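Carboxylesterase/phospholipase family protein (Francisella tularensis subsp. tularensis, PDB 4F21) probably hydrolyses carboxylic ester bonds as a serine hydrolase of the carboxylesterase/phospholipase family, with a large structural rearrangement that facilitates catalysis. Local coordinates at residues 85-95 with 194-202; 177-188 with 205-214. All blocks are in the same frame, centred on the assembly; numbering follows the deposited sequence.

Interaction 1. Residues 85-95 with 194-202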
loop_
_atom_site.group_PDB
_atom_site.type_symbol
_atom_site.label_atom_id
_atom_site.label_comp_id
_atom_site.label_asym_id
_atom_site.label_seq_id
_atom_site.Cartn_x
_atom_site.Cartn_y
_atom_site.Cartn_z
ATOM N N MET A 85 0.772 -5.090 17.715
ATOM C CA MET A 85 -0.305 -4.152 17.422
ATOM C C MET A 85 -1.659 -4.663 17.915
ATOM O O MET A 85 -2.259 -4.075 18.814
ATOM C CB MET A 85 -0.354 -3.866 15.916
ATOM C CG MET A 85 -1.670 -3.288 15.404
ATOM S SD MET A 85 -2.138 -1.742 16.197
ATOM C CE MET A 85 -3.673 -1.393 15.344
ATOM N N GLN A 86 -2.125 -5.768 17.343
ATOM C CA GLN A 86 -3.428 -6.310 17.709
ATOM C C GLN A 86 -3.335 -7.484 18.680
ATOM O O GLN A 86 -3.996 -8.507 18.509
ATOM C CB GLN A 86 -4.232 -6.688 16.465
ATOM C CG GLN A 86 -4.647 -5.490 15.630
ATOM C CD GLN A 86 -5.522 -5.867 14.454
ATOM O OE1 GLN A 86 -5.794 -7.045 14.215
ATOM N NE2 GLN A 86 -5.969 -4.865 13.709
ATOM N N MET A 87 -2.493 -7.323 19.693
ATOM C CA MET A 87 -2.512 -8.186 20.864
ATOM C C MET A 87 -2.371 -7.322 22.108
ATOM O O MET A 87 -2.882 -7.664 23.172
ATOM C CB MET A 87 -1.399 -9.234 20.813
ATOM C CG MET A 87 -1.682 -10.402 19.881
ATOM N N ARG A 88 -1.686 -6.190 21.965
ATOM C CA ARG A 88 -1.481 -5.292 23.098
ATOM C C ARG A 88 -2.545 -4.203 23.203
ATOM O O ARG A 88 -3.107 -3.978 24.275
ATOM C CB ARG A 88 -0.101 -4.641 23.029
ATOM C CG ARG A 88 1.053 -5.608 22.911
ATOM C CD ARG A 88 2.318 -4.984 23.464
ATOM N NE ARG A 88 2.764 -5.674 24.668
ATOM C CZ ARG A 88 3.664 -5.194 25.516
ATOM N NH1 ARG A 88 4.214 -4.008 25.298
ATOM N NH2 ARG A 88 4.008 -5.899 26.585
ATOM N N ALA A 89 -2.811 -3.528 22.089
ATOM C CA ALA A 89 -3.685 -2.354 22.078
ATOM C C ALA A 89 -5.125 -2.652 22.490
ATOM O O ALA A 89 -5.588 -3.790 22.405
ATOM C CB ALA A 89 -3.656 -1.690 20.710
ATOM N N TRP A 90 -5.824 -1.612 22.939
ATOM C CA TRP A 90 -7.217 -1.740 23.347
ATOM C C TRP A 90 -8.107 -1.981 22.144
ATOM O O TRP A 90 -7.789 -1.560 21.034
ATOM C CB TRP A 90 -7.685 -0.482 24.070
ATOM C CG TRP A 90 -7.093 -0.301 25.428
ATOM C CD1 TRP A 90 -5.872 0.216 25.724
ATOM C CD2 TRP A 90 -7.709 -0.624 26.679
ATOM N NE1 TRP A 90 -5.682 0.234 27.084
ATOM C CE2 TRP A 90 -6.798 -0.275 27.694
ATOM C CE3 TRP A 90 -8.943 -1.171 27.040
ATOM C CZ2 TRP A 90 -7.081 -0.457 29.047
ATOM C CZ3 TRP A 90 -9.222 -1.351 28.384
ATOM C CH2 TRP A 90 -8.295 -0.996 29.371
ATOM N N TYR A 91 -9.228 -2.652 22.382
ATOM C CA TYR A 91 -10.182 -2.988 21.332
ATOM C C TYR A 91 -10.654 -1.758 20.556
ATOM O O TYR A 91 -10.948 -1.841 19.365
ATOM C CB TYR A 91 -11.382 -3.714 21.943
ATOM C CG TYR A 91 -12.254 -2.854 22.837
ATOM C CD1 TYR A 91 -13.399 -2.243 22.338
ATOM C CD2 TYR A 91 -11.937 -2.653 24.175
ATOM C CE1 TYR A 91 -14.200 -1.455 23.142
ATOM C CE2 TYR A 91 -12.736 -1.860 24.990
ATOM C CZ TYR A 91 -13.870 -1.265 24.466
ATOM O OH TYR A 91 -14.686 -0.475 25.260
ATOM N N ASP A 92 -10.719 -0.621 21.243
ATOM C CA ASP A 92 -11.156 0.629 20.640
ATOM C C ASP A 92 -10.004 1.624 20.565
ATOM O O ASP A 92 -10.151 2.780 20.955
ATOM C CB ASP A 92 -12.305 1.230 21.452
ATOM C CG ASP A 92 -11.970 1.367 22.926
ATOM O OD1 ASP A 92 -12.893 1.618 23.722
ATOM O OD2 ASP A 92 -10.786 1.222 23.295
ATOM N N ILE A 93 -8.858 1.164 20.070
ATOM C CA ILE A 93 -7.653 1.988 19.992
ATOM C C ILE A 93 -7.880 3.278 19.191
ATOM O O ILE A 93 -8.656 3.295 18.235
ATOM C CB ILE A 93 -6.468 1.181 19.412
ATOM C CG1 ILE A 93 -5.195 2.034 19.361
ATOM C CG2 ILE A 93 -6.826 0.614 18.049
ATOM C CD1 ILE A 93 -4.016 1.347 18.725
ATOM N N LYS A 94 -7.209 4.355 19.595
ATOM C CA LYS A 94 -7.413 5.666 18.988
ATOM C C LYS A 94 -6.117 6.357 18.551
ATOM O O LYS A 94 -6.146 7.263 17.718
ATOM C CB LYS A 94 -8.163 6.577 19.959
ATOM C CG LYS A 94 -9.536 6.078 20.377
ATOM C CD LYS A 94 -10.029 6.792 21.634
ATOM C CE LYS A 94 -9.990 8.315 21.494
ATOM N NZ LYS A 94 -8.718 8.934 21.977
ATOM N N SER A 95 -4.987 5.947 19.123
ATOM C CA SER A 95 -3.708 6.586 18.812
ATOM C C SER A 95 -2.513 5.693 19.139
ATOM O O SER A 95 -2.661 4.635 19.751
ATOM C CB SER A 95 -3.572 7.918 19.556
ATOM O OG SER A 95 -3.428 7.715 20.950
ATOM N N ASP A 194 -14.766 -0.110 10.538
ATOM C CA ASP A 194 -13.660 -1.031 10.755
ATOM C C ASP A 194 -13.369 -1.154 12.246
ATOM O O ASP A 194 -13.074 -0.161 12.909
ATOM C CB ASP A 194 -12.413 -0.546 10.017
ATOM C CG ASP A 194 -11.409 -1.659 9.770
ATOM O OD1 ASP A 194 -11.468 -2.686 10.479
ATOM O OD2 ASP A 194 -10.561 -1.507 8.864
ATOM N N GLN A 195 -13.463 -2.375 12.766
ATOM C CA GLN A 195 -13.184 -2.644 14.173
ATOM C C GLN A 195 -11.891 -3.430 14.308
ATOM O O GLN A 195 -11.470 -3.774 15.411
ATOM C CB GLN A 195 -14.335 -3.420 14.816
ATOM C CG GLN A 195 -15.584 -2.589 15.094
ATOM C CD GLN A 195 -16.738 -3.430 15.624
ATOM O OE1 GLN A 195 -16.806 -4.635 15.375
ATOM N NE2 GLN A 195 -17.650 -2.796 16.362
ATOM N N VAL A 196 -11.281 -3.732 13.168
ATOM C CA VAL A 196 -9.977 -4.379 13.131
ATOM C C VAL A 196 -8.894 -3.307 13.014
ATOM O O VAL A 196 -7.859 -3.364 13.682
ATOM C CB VAL A 196 -9.880 -5.374 11.942
ATOM C CG1 VAL A 196 -8.434 -5.590 11.522
ATOM C CG2 VAL A 196 -10.556 -6.699 12.287
ATOM N N LEU A 197 -9.159 -2.316 12.170
ATOM C CA LEU A 197 -8.235 -1.216 11.942
ATOM C C LEU A 197 -9.048 0.073 11.823
ATOM O O LEU A 197 -9.384 0.496 10.718
ATOM C CB LEU A 197 -7.433 -1.481 10.664
ATOM C CG LEU A 197 -6.033 -0.888 10.490
ATOM C CD1 LEU A 197 -5.458 -0.423 11.813
ATOM C CD2 LEU A 197 -5.120 -1.925 9.857
ATOM N N PRO A 198 -9.375 0.693 12.973
ATOM C CA PRO A 198 -10.281 1.848 13.083
ATOM C C PRO A 198 -9.932 3.006 12.146
ATOM O O PRO A 198 -8.787 3.128 11.716
ATOM C CB PRO A 198 -10.125 2.270 14.547
ATOM C CG PRO A 198 -9.761 1.011 15.253
ATOM C CD PRO A 198 -8.870 0.271 14.291
ATOM N N GLU A 199 -10.920 3.850 11.854
ATOM C CA GLU A 199 -10.789 4.890 10.835
ATOM C C GLU A 199 -9.803 6.003 11.192
ATOM O O GLU A 199 -9.126 6.547 10.313
ATOM C CB GLU A 199 -12.161 5.494 10.510
ATOM C CG GLU A 199 -12.158 6.378 9.272
ATOM C CD GLU A 199 -13.410 7.219 9.134
ATOM O OE1 GLU A 199 -13.433 8.099 8.248
ATOM O OE2 GLU A 199 -14.365 7.002 9.908
ATOM N N VAL A 200 -9.725 6.339 12.477
ATOM C CA VAL A 200 -8.832 7.400 12.948
ATOM C C VAL A 200 -7.355 7.082 12.712
ATOM O O VAL A 200 -6.505 7.972 12.753
ATOM C CB VAL A 200 -9.054 7.717 14.442
ATOM C CG1 VAL A 200 -10.389 8.416 14.642
ATOM C CG2 VAL A 200 -8.971 6.447 15.277
ATOM N N LEU A 201 -7.056 5.810 12.465
ATOM C CA LEU A 201 -5.701 5.387 12.141
ATOM C C LEU A 201 -5.409 5.619 10.658
ATOM O O LEU A 201 -4.266 5.870 10.265
ATOM C CB LEU A 201 -5.502 3.920 12.521
ATOM C CG LEU A 201 -5.752 3.625 14.004
ATOM C CD1 LEU A 201 -5.579 2.146 14.314
ATOM C CD2 LEU A 201 -4.835 4.466 14.881
ATOM N N GLY A 202 -6.454 5.536 9.839
ATOM C CA GLY A 202 -6.351 5.884 8.434
ATOM C C GLY A 202 -6.216 7.387 8.295
ATOM O O GLY A 202 -5.425 7.881 7.482
#

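Interaction 2. Residues 177-188 with 205-214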
loop_
_atom_site.group_PDB
_atom_site.type_symbol
_atom_site.label_atom_id
_atom_site.label_comp_id
_atom_site.label_asym_id
_atom_site.label_seq_id
_atom_site.Cartn_x
_atom_site.Cartn_y
_atom_site.Cartn_z
ATOM N N ILE A 177 12.712 9.661 5.235
ATOM C CA ILE A 177 11.850 10.029 4.113
ATOM C C ILE A 177 12.603 10.723 2.980
ATOM O O ILE A 177 13.526 11.507 3.212
ATOM C CB ILE A 177 10.651 10.903 4.548
ATOM C CG1 ILE A 177 11.132 12.192 5.215
ATOM C CG2 ILE A 177 9.729 10.123 5.473
ATOM C CD1 ILE A 177 10.008 13.129 5.618
ATOM N N THR A 178 12.197 10.419 1.752
ATOM C CA THR A 178 12.819 11.002 0.573
ATOM C C THR A 178 11.912 12.049 -0.055
ATOM O O THR A 178 10.737 11.796 -0.325
ATOM C CB THR A 178 13.165 9.930 -0.475
ATOM O OG1 THR A 178 11.965 9.281 -0.914
ATOM C CG2 THR A 178 14.113 8.895 0.117
ATOM N N SER A 179 12.477 13.228 -0.287
ATOM C CA SER A 179 11.745 14.343 -0.867
ATOM C C SER A 179 11.545 14.154 -2.363
ATOM O O SER A 179 10.885 14.962 -3.015
ATOM C CB SER A 179 12.507 15.641 -0.615
ATOM O OG SER A 179 13.849 15.515 -1.051
ATOM N N ILE A 180 12.118 13.081 -2.898
ATOM C CA ILE A 180 12.078 12.812 -4.331
ATOM C C ILE A 180 10.677 12.418 -4.798
ATOM O O ILE A 180 10.363 12.507 -5.984
ATOM C CB ILE A 180 13.097 11.713 -4.729
ATOM C CG1 ILE A 180 12.517 10.315 -4.502
ATOM C CG2 ILE A 180 14.399 11.883 -3.955
ATOM N N ASN A 181 9.837 11.990 -3.861
ATOM C CA ASN A 181 8.480 11.563 -4.182
ATOM C C ASN A 181 7.433 12.378 -3.440
ATOM O O ASN A 181 6.249 12.044 -3.467
ATOM C CB ASN A 181 8.269 10.097 -3.794
ATOM C CG ASN A 181 8.413 9.153 -4.974
ATOM O OD1 ASN A 181 7.987 9.462 -6.085
ATOM N ND2 ASN A 181 9.015 7.993 -4.736
ATOM N N LYS A 182 7.870 13.443 -2.776
ATOM C CA LYS A 182 6.950 14.346 -2.095
ATOM C C LYS A 182 6.016 15.033 -3.080
ATOM O O LYS A 182 6.345 16.073 -3.648
ATOM C CB LYS A 182 7.709 15.379 -1.258
ATOM C CG LYS A 182 8.270 14.813 0.035
ATOM C CD LYS A 182 8.812 15.905 0.938
ATOM C CE LYS A 182 9.498 15.313 2.154
ATOM N NZ LYS A 182 10.155 16.357 2.980
ATOM N N GLY A 183 4.850 14.431 -3.283
ATOM C CA GLY A 183 3.871 14.957 -4.211
ATOM C C GLY A 183 3.451 13.925 -5.236
ATOM O O GLY A 183 2.751 14.249 -6.195
ATOM N N LEU A 184 3.881 12.681 -5.045
ATOM C CA LEU A 184 3.448 11.600 -5.922
ATOM C C LEU A 184 2.006 11.254 -5.577
ATOM O O LEU A 184 1.595 11.406 -4.431
ATOM C CB LEU A 184 4.351 10.366 -5.784
ATOM C CG LEU A 184 3.955 9.265 -4.795
ATOM C CD1 LEU A 184 4.758 8.009 -5.056
ATOM C CD2 LEU A 184 4.151 9.719 -3.360
ATOM N N PRO A 185 1.229 10.811 -6.575
ATOM C CA PRO A 185 -0.177 10.442 -6.383
ATOM C C PRO A 185 -0.389 9.369 -5.317
ATOM O O PRO A 185 -0.062 8.205 -5.531
ATOM C CB PRO A 185 -0.575 9.900 -7.754
ATOM C CG PRO A 185 0.291 10.640 -8.700
ATOM C CD PRO A 185 1.611 10.778 -7.998
ATOM N N ILE A 186 -0.938 9.768 -4.175
ATOM C CA ILE A 186 -1.242 8.829 -3.105
ATOM C C ILE A 186 -2.746 8.743 -2.899
ATOM O O ILE A 186 -3.429 9.762 -2.792
ATOM C CB ILE A 186 -0.568 9.238 -1.781
ATOM C CG1 ILE A 186 0.953 9.255 -1.944
ATOM C CG2 ILE A 186 -0.974 8.293 -0.657
ATOM C CD1 ILE A 186 1.701 9.668 -0.700
ATOM N N LEU A 187 -3.262 7.520 -2.862
ATOM C CA LEU A 187 -4.673 7.299 -2.585
ATOM C C LEU A 187 -4.834 6.538 -1.285
ATOM O O LEU A 187 -4.371 5.407 -1.156
ATOM C CB LEU A 187 -5.338 6.520 -3.718
ATOM C CG LEU A 187 -6.790 6.100 -3.462
ATOM C CD1 LEU A 187 -7.697 7.315 -3.327
ATOM C CD2 LEU A 187 -7.292 5.171 -4.556
ATOM N N VAL A 188 -5.490 7.169 -0.320
ATOM C CA VAL A 188 -5.811 6.515 0.936
ATOM C C VAL A 188 -7.291 6.166 0.945
ATOM O O VAL A 188 -8.134 7.012 0.654
ATOM C CB VAL A 188 -5.504 7.426 2.139
ATOM C CG1 VAL A 188 -5.677 6.662 3.441
ATOM C CG2 VAL A 188 -4.100 7.984 2.031
ATOM N N LEU A 205 -2.641 8.007 9.150
ATOM C CA LEU A 205 -1.735 7.805 8.020
ATOM C C LEU A 205 -1.815 8.967 7.032
ATOM O O LEU A 205 -0.792 9.530 6.636
ATOM C CB LEU A 205 -2.045 6.482 7.309
ATOM C CG LEU A 205 -1.270 6.099 6.040
ATOM C CD1 LEU A 205 -0.998 4.605 6.017
ATOM C CD2 LEU A 205 -2.027 6.501 4.781
ATOM N N SER A 206 -3.036 9.322 6.638
ATOM C CA SER A 206 -3.250 10.396 5.668
ATOM C C SER A 206 -2.708 11.740 6.148
ATOM O O SER A 206 -2.051 12.456 5.396
ATOM C CB SER A 206 -4.737 10.531 5.336
ATOM O OG SER A 206 -4.964 11.631 4.472
ATOM N N ASP A 207 -2.996 12.073 7.401
ATOM C CA ASP A 207 -2.542 13.326 7.987
ATOM C C ASP A 207 -1.029 13.337 8.164
ATOM O O ASP A 207 -0.374 14.332 7.854
ATOM C CB ASP A 207 -3.235 13.587 9.328
ATOM C CG ASP A 207 -4.614 14.208 9.166
ATOM O OD1 ASP A 207 -4.695 15.446 9.022
ATOM O OD2 ASP A 207 -5.617 13.465 9.193
ATOM N N LYS A 208 -0.479 12.231 8.661
ATOM C CA LYS A 208 0.965 12.131 8.866
ATOM C C LYS A 208 1.734 12.085 7.549
ATOM O O LYS A 208 2.941 12.305 7.523
ATOM C CB LYS A 208 1.332 10.941 9.760
ATOM C CG LYS A 208 1.052 11.178 11.238
ATOM C CD LYS A 208 1.775 10.178 12.136
ATOM C CE LYS A 208 1.330 8.751 11.863
ATOM N NZ LYS A 208 1.710 7.825 12.970
ATOM N N LEU A 209 1.032 11.795 6.457
ATOM C CA LEU A 209 1.621 11.921 5.129
ATOM C C LEU A 209 1.465 13.348 4.614
ATOM O O LEU A 209 2.323 13.853 3.891
ATOM C CB LEU A 209 0.983 10.933 4.150
ATOM C CG LEU A 209 1.388 9.465 4.296
ATOM C CD1 LEU A 209 0.608 8.603 3.320
ATOM C CD2 LEU A 209 2.885 9.297 4.084
ATOM N N LYS A 210 0.368 13.995 5.003
ATOM C CA LYS A 210 0.084 15.368 4.592
ATOM C C LYS A 210 1.130 16.349 5.109
ATOM O O LYS A 210 1.729 17.097 4.341
ATOM C CB LYS A 210 -1.296 15.811 5.082
ATOM C CG LYS A 210 -1.610 17.260 4.739
ATOM C CD LYS A 210 -2.756 17.819 5.563
ATOM C CE LYS A 210 -2.989 19.295 5.248
ATOM N NZ LYS A 210 -1.783 20.140 5.506
ATOM N N VAL A 211 1.337 16.344 6.421
ATOM C CA VAL A 211 2.301 17.240 7.048
ATOM C C VAL A 211 3.733 16.843 6.683
ATOM O O VAL A 211 4.661 17.643 6.804
ATOM C CB VAL A 211 2.122 17.269 8.586
ATOM C CG1 VAL A 211 2.697 16.013 9.217
ATOM C CG2 VAL A 211 2.768 18.511 9.178
ATOM N N SER A 212 3.899 15.607 6.220
ATOM C CA SER A 212 5.208 15.098 5.826
ATOM C C SER A 212 5.639 15.662 4.479
ATOM O O SER A 212 6.823 15.647 4.140
ATOM C CB SER A 212 5.189 13.569 5.765
ATOM O OG SER A 212 6.453 13.058 5.383
ATOM N N GLY A 213 4.673 16.155 3.711
ATOM C CA GLY A 213 4.952 16.727 2.407
ATOM C C GLY A 213 4.340 15.923 1.276
ATOM O O GLY A 213 4.549 16.226 0.101
ATOM N N PHE A 214 3.582 14.891 1.633
ATOM C CA PHE A 214 2.921 14.046 0.646
ATOM C C PHE A 214 1.411 14.270 0.668
ATOM O O PHE A 214 0.713 13.768 1.551
ATOM C CB PHE A 214 3.215 12.568 0.917
ATOM C CG PHE A 214 4.670 12.207 0.844
ATOM C CD1 PHE A 214 5.198 11.631 -0.300
ATOM C CD2 PHE A 214 5.508 12.424 1.927
ATOM C CE1 PHE A 214 6.534 11.289 -0.366
ATOM C CE2 PHE A 214 6.846 12.085 1.866
ATOM C CZ PHE A 214 7.359 11.516 0.720
#

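Interaction 1. Residues 85-95 with 194-202
I93, M85 and L201 bring methyl groups together where the end of helix 82-88 and the loop after it lie against the loop and first turn of helix 199-210 in this alpha/beta-hydrolase fold. The tip of M85 does the touching: CE sits 4.1 Å from L201 CD1, the two side chains meeting tip to tip, and equally near CD1 of L197, whose side chain it crosses at about a right angle. M85 gets there with CG anti to its backbone N (chi1 161°) and a bend at chi2. I93 works through its branch methyl: CG2 lies 4.1 Å from P198 CG and almost as near L201 CD1, bridging the proline ring and the leucine. The backbone adds its own surface, since I93 O rests near the P198 ring and K94 O lies 3.8 Å from V200 CG2. At the exposed edge of the contact the extended chain of Q86 carries its amide to V196; NE2 comes close to V196 O and CG1, but Q86 is poorly ordered and the approach to O is too short to be trusted.

Behind this apolar shell, the 194-198 loop is shaped by D194. Its OD1 accepts from two backbone amides, V196 N in an Asx turn and L197 N in an Asx motif. Both donors come from the same face of the carboxylate, the second from well above its plane. The other oxygen, OD2, is hydrogen-bonded to H226 ND1, consistent with D194 being the acid of a Ser-His-Asp triad with S140 and H226. L197 O accepts from H190 NE2, a further tie on the loop. The L197 N to D194 OD1 bond is 2.9 Å long and fairly straight, with an angle of 166° at the hydrogen.

Interaction 2. Residues 177-188 with 205-214
Strand 186-188 and the helical turns 205-210 run nearly antiparallel, their axes at 153° and 9.9 Å apart at closest approach, while beyond the helix the chain turns so that F214 comes beside K182, with CA atoms 4.9 Å apart. The F214 ring carries most of the contact. K182 lays CG over one face, a CH-pi contact 3.8 Å from the ring centroid, and its extended chain continues past the ring to bring CE 3.3 Å from S212 O. L184 CD2 and T178 O meet the ring at its edge, and I186 CD1 packs 3.6 Å from F214 CB. With CG anti to its carbonyl carbon (chi1 -61°), F214 swings its ring in among the residues of 178-184. On the strand itself, V188 CG2 and L205 CD2 touch at 3.7 Å as their side chains slide past each other in opposite directions, and I186 CG2 faces L209 CD1 more loosely. At the other end I177 CD1 rests against S212 OG, a methyl-to-hydroxyl contact.

The turn that delivers F214 is a Schellman motif: G213 has positive phi, F214 N bonds back to L209 O and G213 N to K210 O. Polar neighbours are held from outside, S206 OG by N216 OD1 and the N181 amide by A150 O and L157 N. Strand 186-191, helix 199-210 and strand 216-221 form a beta-alpha-beta crossover, and this packing of the helix on the first strand, and of the following turn mainly on the loop that leads into it, belongs to the doubly wound sheet of the alpha/beta-hydrolase fold.

Overall arrangement
Both contacts use helix 199-210, interaction 1 at its N-terminal turn and the loop before it, interaction 2 along its later turns and beyond its C-terminal end. The two centres are 22 Å apart, yet they touch through G202 O and V188 CG1. Interaction 2 has the larger interface and the more buried residues, joining the helix to an inner strand through aliphatic side chains, and the turn after it to the preceding loop around one aromatic ring. Interaction 1 is further from the chain centre, a small methyl cluster with a mixed, largely exposed periphery. Neither has a hydrogen bond between its segments; one segment of interaction 1 includes the probable catalytic acid, whereas interaction 2 is structural packing.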